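Bifunctional enzyme cysn/cysc (Mycobacterium tuberculosis, PDB 4BZP) phosphorylates adenosine 5'-phosphosulfate at its 3'-hydroxyl with ATP through its APS kinase domain, a step of sulfate activation, and is captured here with ADP bound. Local coordinates at residues P3-T7 with H99-I104; F10-S14 with Y145-K149; S35-D40 with G77-P83. All blocks are in the same frame, centred on the assembly; numbering follows the deposited sequence.

How the contacts relate
All three contacts rest on one parallel sheet with the strand order 36-38, 79-82, 6-11, 106-111, 153-155, the core of a P-loop kinase. Contacts 1 and 2 use the two ends of strand 6-11, their centres about 22 Å apart: contact 1 joins its start to the end of helix 89-101, contact 2 its outgoing loop, beside ADP, to the loop 145-149. Contact 3 pairs the next two strands outward, its centre about 12 Å from contact 1 and 19 Å from contact 2. Along the chain it nests inside the loops closed by both, while contacts 1 and 2 interleave. Probable backbone bonds of Lys6 and Phe10 link this edge pair to the strand feeding the nucleotide loop.

Contact 1 (P3-T7 with H99-I104); sequences PRGKT and HADAGI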
loop_
_atom_site.group_PDB
_atom_site.type_symbol
_atom_site.label_atom_id
_atom_site.label_comp_id
_atom_site.label_asym_id
_atom_site.label_seq_id
_atom_site.Cartn_x
_atom_site.Cartn_y
_atom_site.Cartn_z
ATOM N N PRO A 3 -17.719 -3.371 -4.576
ATOM C CA PRO A 3 -17.064 -4.083 -5.677
ATOM C C PRO A 3 -15.550 -3.761 -5.809
ATOM O O PRO A 3 -15.131 -2.641 -5.505
ATOM C CB PRO A 3 -17.811 -3.581 -6.925
ATOM C CG PRO A 3 -19.114 -3.039 -6.435
ATOM C CD PRO A 3 -18.838 -2.524 -5.057
ATOM N N ARG A 4 -14.776 -4.759 -6.225
ATOM C CA ARG A 4 -13.378 -4.565 -6.600
ATOM C C ARG A 4 -13.210 -3.460 -7.626
ATOM O O ARG A 4 -14.005 -3.283 -8.564
ATOM C CB ARG A 4 -12.809 -5.849 -7.227
ATOM C CG ARG A 4 -12.241 -6.837 -6.231
ATOM C CD ARG A 4 -12.021 -8.163 -6.950
ATOM N NE ARG A 4 -11.491 -9.172 -6.061
ATOM C CZ ARG A 4 -11.256 -10.438 -6.408
ATOM N NH1 ARG A 4 -11.481 -10.876 -7.668
ATOM N NH2 ARG A 4 -10.797 -11.273 -5.470
ATOM N N GLY A 5 -12.149 -2.692 -7.404
ATOM C CA GLY A 5 -11.713 -1.694 -8.354
ATOM C C GLY A 5 -10.845 -2.318 -9.458
ATOM O O GLY A 5 -10.846 -3.524 -9.671
ATOM N N LYS A 6 -10.116 -1.472 -10.111
ATOM C CA LYS A 6 -9.348 -1.820 -11.294
ATOM C C LYS A 6 -8.163 -0.910 -11.313
ATOM O O LYS A 6 -8.163 0.147 -10.654
ATOM C CB LYS A 6 -10.162 -1.511 -12.551
ATOM C CG LYS A 6 -11.558 -2.093 -12.609
ATOM C CD LYS A 6 -12.305 -1.778 -13.856
ATOM C CE LYS A 6 -13.731 -2.363 -13.748
ATOM N NZ LYS A 6 -14.527 -1.815 -14.879
ATOM N N THR A 7 -7.170 -1.267 -12.136
ATOM C CA THR A 7 -5.973 -0.438 -12.312
ATOM C C THR A 7 -5.711 -0.023 -13.737
ATOM O O THR A 7 -5.735 -0.854 -14.646
ATOM C CB THR A 7 -4.710 -1.150 -11.772
ATOM O OG1 THR A 7 -4.891 -1.347 -10.351
ATOM C CG2 THR A 7 -3.409 -0.371 -12.023
ATOM N N HIS A 99 -1.646 -8.181 -10.957
ATOM C CA HIS A 99 -3.091 -7.898 -10.978
ATOM C C HIS A 99 -3.879 -9.130 -11.368
ATOM O O HIS A 99 -4.860 -9.463 -10.663
ATOM C CB HIS A 99 -3.371 -6.742 -11.924
ATOM C CG HIS A 99 -3.032 -5.419 -11.326
ATOM N ND1 HIS A 99 -1.729 -4.997 -11.149
ATOM C CD2 HIS A 99 -3.811 -4.461 -10.792
ATOM C CE1 HIS A 99 -1.737 -3.811 -10.561
ATOM N NE2 HIS A 99 -2.989 -3.472 -10.315
ATOM N N ALA A 100 -3.455 -9.832 -12.393
ATOM C CA ALA A 100 -4.214 -11.007 -12.834
ATOM C C ALA A 100 -4.222 -12.062 -11.734
ATOM O O ALA A 100 -5.266 -12.717 -11.537
ATOM C CB ALA A 100 -3.612 -11.545 -14.119
ATOM N N ASP A 101 -3.103 -12.260 -11.071
ATOM C CA ASP A 101 -3.042 -13.253 -9.978
ATOM C C ASP A 101 -4.022 -12.895 -8.864
ATOM O O ASP A 101 -4.561 -13.817 -8.181
ATOM C CB ASP A 101 -1.640 -13.359 -9.385
ATOM C CG ASP A 101 -0.612 -14.030 -10.274
ATOM O OD1 ASP A 101 -0.956 -14.697 -11.244
ATOM O OD2 ASP A 101 0.582 -13.873 -9.928
ATOM N N ALA A 102 -4.250 -11.601 -8.630
ATOM C CA ALA A 102 -5.198 -11.106 -7.634
ATOM C C ALA A 102 -6.632 -11.003 -8.098
ATOM O O ALA A 102 -7.519 -10.582 -7.304
ATOM C CB ALA A 102 -4.725 -9.755 -7.164
ATOM N N GLY A 103 -6.911 -11.295 -9.352
ATOM C CA GLY A 103 -8.233 -11.098 -9.808
ATOM C C GLY A 103 -8.676 -9.706 -10.174
ATOM O O GLY A 103 -9.858 -9.446 -10.288
ATOM N N ILE A 104 -7.715 -8.803 -10.390
ATOM C CA ILE A 104 -8.036 -7.393 -10.583
ATOM C C ILE A 104 -7.823 -6.984 -12.039
ATOM O O ILE A 104 -6.735 -7.239 -12.573
ATOM C CB ILE A 104 -7.149 -6.470 -9.694
ATOM C CG1 ILE A 104 -7.396 -6.801 -8.219
ATOM C CG2 ILE A 104 -7.425 -4.991 -9.929
ATOM C CD1 ILE A 104 -8.800 -6.584 -7.711
#
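Thr7 OG1 and His99 NE2 lie 2.9 Å apart in a hydrogen bond whose donor may be either atom. The hydroxyl, set beside the backbone N by a chi1 of -63°, meets the imidazole at the ring edge, close to its plane, and the two side chains cross at about a right angle. The far nitrogen of the ring, ND1, is bonded to Ala95 O one helical turn back, so both ring nitrogens are engaged and fix its rotation.

Beyond this bond, Ile104 and the Arg4 side chain carry the contact. Ile104 sends its two branches to different partners: CG2 comes within 3.7 Å of Gly5 O, while CD1 lies 3.7 Å from Arg4 CD, the two side chains crossing obliquely. The Arg4 guanidinium then reaches the turn after the helix, where Ala102 O sits over one face, 3.8 Å from NH2. Gly103, with positive phi, closes a Schellman motif there, Ile104 N returning 2.9 Å to His99 O.

The contact ties the start of central strand 6-11 to the C-terminal end of helix 89-101. Helix 56-75 flanks it through Ala70, Thr71 and Ala74, and Phe106 of strand 106-111 meets the His99 ring.

Contact 2 (F10-S14 with Y145-K149); sequences FTGLS and YQRPK. With ADP (adenosine-5'-diphosphate), chain C; EDO (1,2-ethanediol), chain F.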
loop_
_atom_site.group_PDB
_atom_site.type_symbol
_atom_site.label_atom_id
_atom_site.label_comp_id
_atom_site.label_asym_id
_atom_site.label_seq_id
_atom_site.Cartn_x
_atom_site.Cartn_y
_atom_site.Cartn_z
ATOM N N PHE A 10 -0.282 3.470 -16.697
ATOM C CA PHE A 10 0.264 4.203 -17.784
ATOM C C PHE A 10 1.674 3.756 -18.110
ATOM O O PHE A 10 2.428 3.059 -17.362
ATOM C CB PHE A 10 0.270 5.688 -17.499
ATOM C CG PHE A 10 -1.083 6.290 -17.434
ATOM C CD1 PHE A 10 -1.799 6.266 -16.256
ATOM C CD2 PHE A 10 -1.661 6.857 -18.556
ATOM C CE1 PHE A 10 -3.069 6.779 -16.203
ATOM C CE2 PHE A 10 -2.933 7.368 -18.507
ATOM C CZ PHE A 10 -3.619 7.383 -17.307
ATOM N N THR A 11 2.070 4.187 -19.270
ATOM C CA THR A 11 3.489 4.033 -19.664
ATOM C C THR A 11 3.752 5.035 -20.774
ATOM O O THR A 11 2.876 5.336 -21.572
ATOM C CB THR A 11 3.814 2.579 -20.063
ATOM O OG1 THR A 11 5.204 2.508 -20.432
ATOM C CG2 THR A 11 2.941 2.081 -21.207
ATOM N N GLY A 12 4.948 5.575 -20.801
ATOM C CA GLY A 12 5.383 6.537 -21.795
ATOM C C GLY A 12 6.507 7.392 -21.276
ATOM O O GLY A 12 6.750 7.478 -20.064
ATOM N N LEU A 13 7.134 8.118 -22.193
ATOM C CA LEU A 13 8.209 8.973 -21.879
ATOM C C LEU A 13 7.864 10.050 -20.861
ATOM O O LEU A 13 6.713 10.454 -20.716
ATOM C CB LEU A 13 8.749 9.650 -23.143
ATOM C CG LEU A 13 9.306 8.726 -24.204
ATOM C CD1 LEU A 13 9.677 9.534 -25.449
ATOM C CD2 LEU A 13 10.533 7.977 -23.734
ATOM N N SER A 14 8.858 10.558 -20.150
ATOM C CA SER A 14 8.675 11.754 -19.339
ATOM C C SER A 14 8.046 12.856 -20.187
ATOM O O SER A 14 8.498 13.118 -21.297
ATOM C CB SER A 14 10.015 12.251 -18.799
ATOM O OG SER A 14 9.871 13.337 -17.950
ATOM N N TYR A 145 13.525 3.284 -23.891
ATOM C CA TYR A 145 12.080 3.143 -23.683
ATOM C C TYR A 145 11.648 2.007 -24.626
ATOM O O TYR A 145 11.923 2.094 -25.842
ATOM C CB TYR A 145 11.299 4.439 -23.942
ATOM C CG TYR A 145 9.824 4.269 -23.691
ATOM C CD1 TYR A 145 9.358 4.124 -22.396
ATOM C CD2 TYR A 145 8.943 4.073 -24.733
ATOM C CE1 TYR A 145 8.014 3.898 -22.147
ATOM C CE2 TYR A 145 7.596 3.811 -24.484
ATOM C CZ TYR A 145 7.139 3.707 -23.192
ATOM O OH TYR A 145 5.828 3.353 -22.912
ATOM N N GLN A 146 11.046 0.948 -24.115
ATOM C CA GLN A 146 10.570 -0.185 -24.943
ATOM C C GLN A 146 9.087 0.059 -25.195
ATOM O O GLN A 146 8.270 -0.066 -24.258
ATOM C CB GLN A 146 10.815 -1.488 -24.212
ATOM C CG GLN A 146 12.309 -1.737 -23.981
ATOM C CD GLN A 146 12.611 -3.023 -23.294
ATOM O OE1 GLN A 146 11.767 -3.652 -22.633
ATOM N NE2 GLN A 146 13.870 -3.457 -23.438
ATOM N N ARG A 147 8.713 0.353 -26.411
ATOM C CA ARG A 147 7.340 0.773 -26.705
ATOM C C ARG A 147 6.415 -0.421 -26.528
ATOM O O ARG A 147 6.722 -1.492 -26.948
ATOM C CB ARG A 147 7.222 1.243 -28.144
ATOM C CG ARG A 147 7.873 2.561 -28.373
ATOM C CD ARG A 147 7.977 2.864 -29.891
ATOM N NE ARG A 147 6.675 2.908 -30.545
ATOM C CZ ARG A 147 5.836 3.943 -30.549
ATOM N NH1 ARG A 147 6.158 5.058 -29.968
ATOM N NH2 ARG A 147 4.671 3.830 -31.170
ATOM N N PRO A 148 5.247 -0.221 -25.900
ATOM C CA PRO A 148 4.256 -1.262 -25.795
ATOM C C PRO A 148 3.778 -1.779 -27.170
ATOM O O PRO A 148 3.496 -0.984 -28.039
ATOM C CB PRO A 148 3.111 -0.531 -25.113
ATOM C CG PRO A 148 3.727 0.511 -24.297
ATOM C CD PRO A 148 4.928 0.950 -25.073
ATOM N N LYS A 149 3.798 -3.092 -27.310
ATOM C CA LYS A 149 3.348 -3.743 -28.561
ATOM C C LYS A 149 1.865 -4.023 -28.601
ATOM O O LYS A 149 1.275 -4.041 -29.684
ATOM C CB LYS A 149 4.135 -5.017 -28.830
ATOM C CG LYS A 149 5.638 -4.747 -28.954
ATOM C CD LYS A 149 6.099 -3.652 -29.917
ATOM C CE LYS A 149 7.648 -3.494 -29.908
ATOM N NZ LYS A 149 8.103 -2.682 -31.065
HETATM P PB ADP C . 4.169 12.743 -17.657
HETATM O O1B ADP C . 5.671 13.008 -17.311
HETATM O O2B ADP C . 3.980 11.612 -18.615
HETATM O O3B ADP C . 3.321 12.707 -16.430
HETATM P PA ADP C . 2.802 15.291 -18.103
HETATM O O1A ADP C . 3.477 16.062 -17.045
HETATM O O2A ADP C . 1.407 14.815 -17.824
HETATM O O3A ADP C . 3.716 14.053 -18.487
HETATM O "O5'" ADP C . 2.745 16.050 -19.524
HETATM C "C5'" ADP C . 3.753 16.972 -19.866
HETATM C "C4'" ADP C . 3.042 18.298 -20.163
HETATM O "O4'" ADP C . 2.524 18.226 -21.477
HETATM C "C3'" ADP C . 1.904 18.748 -19.234
HETATM O "O3'" ADP C . 2.342 19.847 -18.470
HETATM C "C2'" ADP C . 0.876 19.275 -20.168
HETATM O "O2'" ADP C . 0.882 20.724 -20.036
HETATM C "C1'" ADP C . 1.290 18.908 -21.558
HETATM N N9 ADP C . 0.344 17.958 -22.167
HETATM C C8 ADP C . 0.235 16.643 -21.811
HETATM N N7 ADP C . -0.702 15.992 -22.522
HETATM C C5 ADP C . -1.185 16.937 -23.394
HETATM C C6 ADP C . -2.218 16.889 -24.397
HETATM N N6 ADP C . -2.891 15.755 -24.685
HETATM N N1 ADP C . -2.433 18.067 -25.037
HETATM C C2 ADP C . -1.763 19.178 -24.754
HETATM N N3 ADP C . -0.804 19.321 -23.804
HETATM C C4 ADP C . -0.550 18.203 -23.091
HETATM C C1 EDO F . 7.480 7.678 -27.644
HETATM O O1 EDO F . 6.108 7.888 -27.401
HETATM C C2 EDO F . 7.720 6.331 -27.037
HETATM O O2 EDO F . 8.089 5.524 -28.117
#
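Tyr145 OH donates to Thr11 OG1 over 2.7 Å; the threonine oxygen lies at the edge of the phenol ring, near its plane. With CG anti to the backbone N (chi1 -179°), the phenol reaches toward the end of strand 6-11 and runs beside the loop that follows. Leu13 N lies over one face of the ring, and Leu13 CD2 packs 3.6 Å from Tyr145 CB. On the other branch of Thr11, the methyl CG2 meets Pro148 CG tip to tip at 3.6 Å.

In the next shell, Thr11 OG1 has one proton for the carbonyls Ile85 O and Ser86 O, which must share it. A 1,2-ethanediol, probably from the crystallisation liquor, lies 3.5 Å from Tyr145 CD2 through its C2 and 3.6 Å from Leu13 CD1 through its C1. Arg147 NH1 donates to the ethanediol O2 over 2.7 Å (153°) and forms a salt bridge with Asp112.

Gly12 begins what fits a Walker A P-loop, in which Lys18 NZ bonds both Gly12 O and ADP; Leu13 and Ser14 line the nucleotide pocket. The loop 145-149 backs the P-loop where it leaves the sheet, with Pro148 against strand 106-111 and Arg92 of helix 89-101 beside Thr11 and Pro148.

Contact 3 (S35-D40 with G77-P83); sequences SAYVLD and GHLVLVP
Strands 36-38 and 79-82 pair in parallel at the edge of the P-loop kinase sheet, the former being the outermost strand on this side within the chain. Their axes approach to 4.7 Å and diverge by 19°. Four backbone bonds form the parallel ladder: Leu79 N to Ser35 O, Tyr37 N to Leu79 O, Leu81 N to Tyr37 O and Leu39 N to Leu81 O. The Leu39 N to Leu81 O bond is the shortest, 2.8 Å.

The packed part is the middle of the ladder and its far end. On the face of Ala36, Val38, Leu79 and Leu81, Leu81 CD1 bridges Ala36 CB and Val38 CG2, the latter at 4.1 Å, and helix 18-31 covers them through Met23, Val25 and Leu29. Leu39 CB lies 3.9 Å from Val80 CG1; in helix 56-75, Leu66 and Val69 meet Leu39, and Leu73 meets Tyr37 and Val80. Tyr37 and Leu39 also pack on Cys76 and Leu72 of the second subunit. At the far end the side chains of Val38 and Pro83 cross at about a right angle, Val38 CG1, anti to the backbone N (chi1 176°), lying 3.9 Å from Pro83 CD.

The near end is more watery. After the Schellman turn at Gly77, a water donates to both Ser35 O and Gly77 O, joining the two segments ahead of the first ladder bond. Ser35 O thus accepts from this water as well as from Leu79 N. The stronger polar tie of the His78 ring is to the second subunit, NE2 to NE2 of its His78, with the two rings almost perpendicular. Within the chain, one of two Ser35 conformers puts OG 2.6 Å from His78 ND1, a doubtful, weak bond bent to 119°.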
loop_
_atom_site.group_PDB
_atom_site.type_symbol
_atom_site.label_atom_id
_atom_site.label_comp_id
_atom_site.label_asym_id
_atom_site.label_seq_id
_atom_site.Cartn_x
_atom_site.Cartn_y
_atom_site.Cartn_z
ATOM N N SER A 35 -14.721 6.209 -6.528
ATOM C CA SER A 35 -13.489 6.298 -5.816
ATOM C C SER A 35 -12.387 6.048 -6.845
ATOM O O SER A 35 -12.397 5.040 -7.527
ATOM C CB SER A 35 -13.418 5.233 -4.743
ATOM O OG SER A 35 -12.442 5.576 -3.795
ATOM N N ALA A 36 -11.575 7.058 -7.044
ATOM C CA ALA A 36 -10.362 6.936 -7.867
ATOM C C ALA A 36 -9.209 7.466 -7.087
ATOM O O ALA A 36 -9.385 8.315 -6.192
ATOM C CB ALA A 36 -10.571 7.689 -9.175
ATOM N N TYR A 37 -8.018 6.987 -7.417
ATOM C CA TYR A 37 -6.824 7.367 -6.705
ATOM C C TYR A 37 -5.635 7.303 -7.615
ATOM O O TYR A 37 -5.401 6.276 -8.242
ATOM C CB TYR A 37 -6.600 6.373 -5.569
ATOM C CG TYR A 37 -5.465 6.754 -4.660
ATOM C CD1 TYR A 37 -5.658 7.675 -3.636
ATOM C CD2 TYR A 37 -4.206 6.221 -4.835
ATOM C CE1 TYR A 37 -4.607 8.022 -2.790
ATOM C CE2 TYR A 37 -3.166 6.573 -4.035
ATOM C CZ TYR A 37 -3.384 7.439 -2.998
ATOM O OH TYR A 37 -2.352 7.777 -2.188
ATOM N N VAL A 38 -4.875 8.382 -7.636
ATOM C CA VAL A 38 -3.649 8.460 -8.424
ATOM C C VAL A 38 -2.508 8.027 -7.553
ATOM O O VAL A 38 -2.199 8.684 -6.537
ATOM C CB VAL A 38 -3.389 9.870 -9.005
ATOM C CG1 VAL A 38 -2.051 9.898 -9.733
ATOM C CG2 VAL A 38 -4.525 10.267 -9.923
ATOM N N LEU A 39 -1.908 6.899 -7.894
ATOM C CA LEU A 39 -0.809 6.300 -7.180
ATOM C C LEU A 39 0.477 6.606 -7.913
ATOM O O LEU A 39 0.786 6.009 -8.957
ATOM C CB LEU A 39 -1.067 4.797 -7.067
ATOM C CG LEU A 39 0.029 4.021 -6.327
ATOM C CD1 LEU A 39 0.044 4.389 -4.875
ATOM C CD2 LEU A 39 -0.170 2.534 -6.517
ATOM N N ASP A 40 1.189 7.575 -7.364
ATOM C CA ASP A 40 2.394 8.090 -8.043
ATOM C C ASP A 40 3.607 7.687 -7.193
ATOM O O ASP A 40 3.695 8.009 -6.003
ATOM C CB ASP A 40 2.290 9.603 -8.247
ATOM C CG ASP A 40 3.376 10.169 -9.205
ATOM O OD1 ASP A 40 4.538 9.753 -9.143
ATOM O OD2 ASP A 40 3.050 11.045 -10.036
ATOM N N GLY A 77 -11.623 -1.269 -3.421
ATOM C CA GLY A 77 -12.686 -0.665 -4.197
ATOM C C GLY A 77 -12.310 0.512 -5.087
ATOM O O GLY A 77 -13.176 1.113 -5.748
ATOM N N HIS A 78 -11.054 0.923 -5.083
ATOM C CA HIS A 78 -10.648 2.102 -5.819
ATOM C C HIS A 78 -10.280 1.828 -7.282
ATOM O O HIS A 78 -9.771 0.754 -7.591
ATOM C CB HIS A 78 -9.414 2.728 -5.148
ATOM C CG HIS A 78 -9.620 3.077 -3.720
ATOM N ND1 HIS A 78 -10.205 4.262 -3.342
ATOM C CD2 HIS A 78 -9.302 2.421 -2.597
ATOM C CE1 HIS A 78 -10.247 4.308 -2.010
ATOM N NE2 HIS A 78 -9.726 3.190 -1.543
ATOM N N LEU A 79 -10.511 2.847 -8.105
ATOM C CA LEU A 79 -10.027 2.895 -9.457
ATOM C C LEU A 79 -8.660 3.540 -9.362
ATOM O O LEU A 79 -8.546 4.718 -9.069
ATOM C CB LEU A 79 -10.976 3.678 -10.358
ATOM C CG LEU A 79 -10.688 3.643 -11.869
ATOM C CD1 LEU A 79 -9.484 4.461 -12.259
ATOM C CD2 LEU A 79 -10.558 2.221 -12.372
ATOM N N VAL A 80 -7.620 2.740 -9.568
ATOM C CA VAL A 80 -6.230 3.156 -9.346
ATOM C C VAL A 80 -5.591 3.598 -10.661
ATOM O O VAL A 80 -5.710 2.885 -11.649
ATOM C CB VAL A 80 -5.390 2.044 -8.717
ATOM C CG1 VAL A 80 -3.983 2.519 -8.345
ATOM C CG2 VAL A 80 -6.079 1.507 -7.451
ATOM N N LEU A 81 -4.941 4.732 -10.654
ATOM C CA LEU A 81 -4.310 5.320 -11.847
ATOM C C LEU A 81 -2.846 5.457 -11.548
ATOM O O LEU A 81 -2.479 6.152 -10.563
ATOM C CB LEU A 81 -4.928 6.671 -12.120
ATOM C CG LEU A 81 -6.430 6.593 -12.394
ATOM C CD1 LEU A 81 -7.208 7.780 -11.873
ATOM C CD2 LEU A 81 -6.672 6.443 -13.887
ATOM N N VAL A 82 -1.982 4.801 -12.317
ATOM C CA VAL A 82 -0.534 4.752 -12.019
ATOM C C VAL A 82 0.218 5.391 -13.159
ATOM O O VAL A 82 0.416 4.773 -14.228
ATOM C CB VAL A 82 -0.074 3.314 -11.847
ATOM C CG1 VAL A 82 1.405 3.283 -11.445
ATOM C CG2 VAL A 82 -0.924 2.597 -10.828
ATOM N N PRO A 83 0.685 6.646 -12.957
ATOM C CA PRO A 83 1.380 7.338 -14.035
ATOM C C PRO A 83 2.888 7.213 -14.047
ATOM O O PRO A 83 3.593 8.256 -14.250
ATOM C CB PRO A 83 0.983 8.776 -13.788
ATOM C CG PRO A 83 0.885 8.878 -12.312
ATOM C CD PRO A 83 0.296 7.574 -11.877
HETATM O O HOH W 1 -14.077 2.905 -7.725
#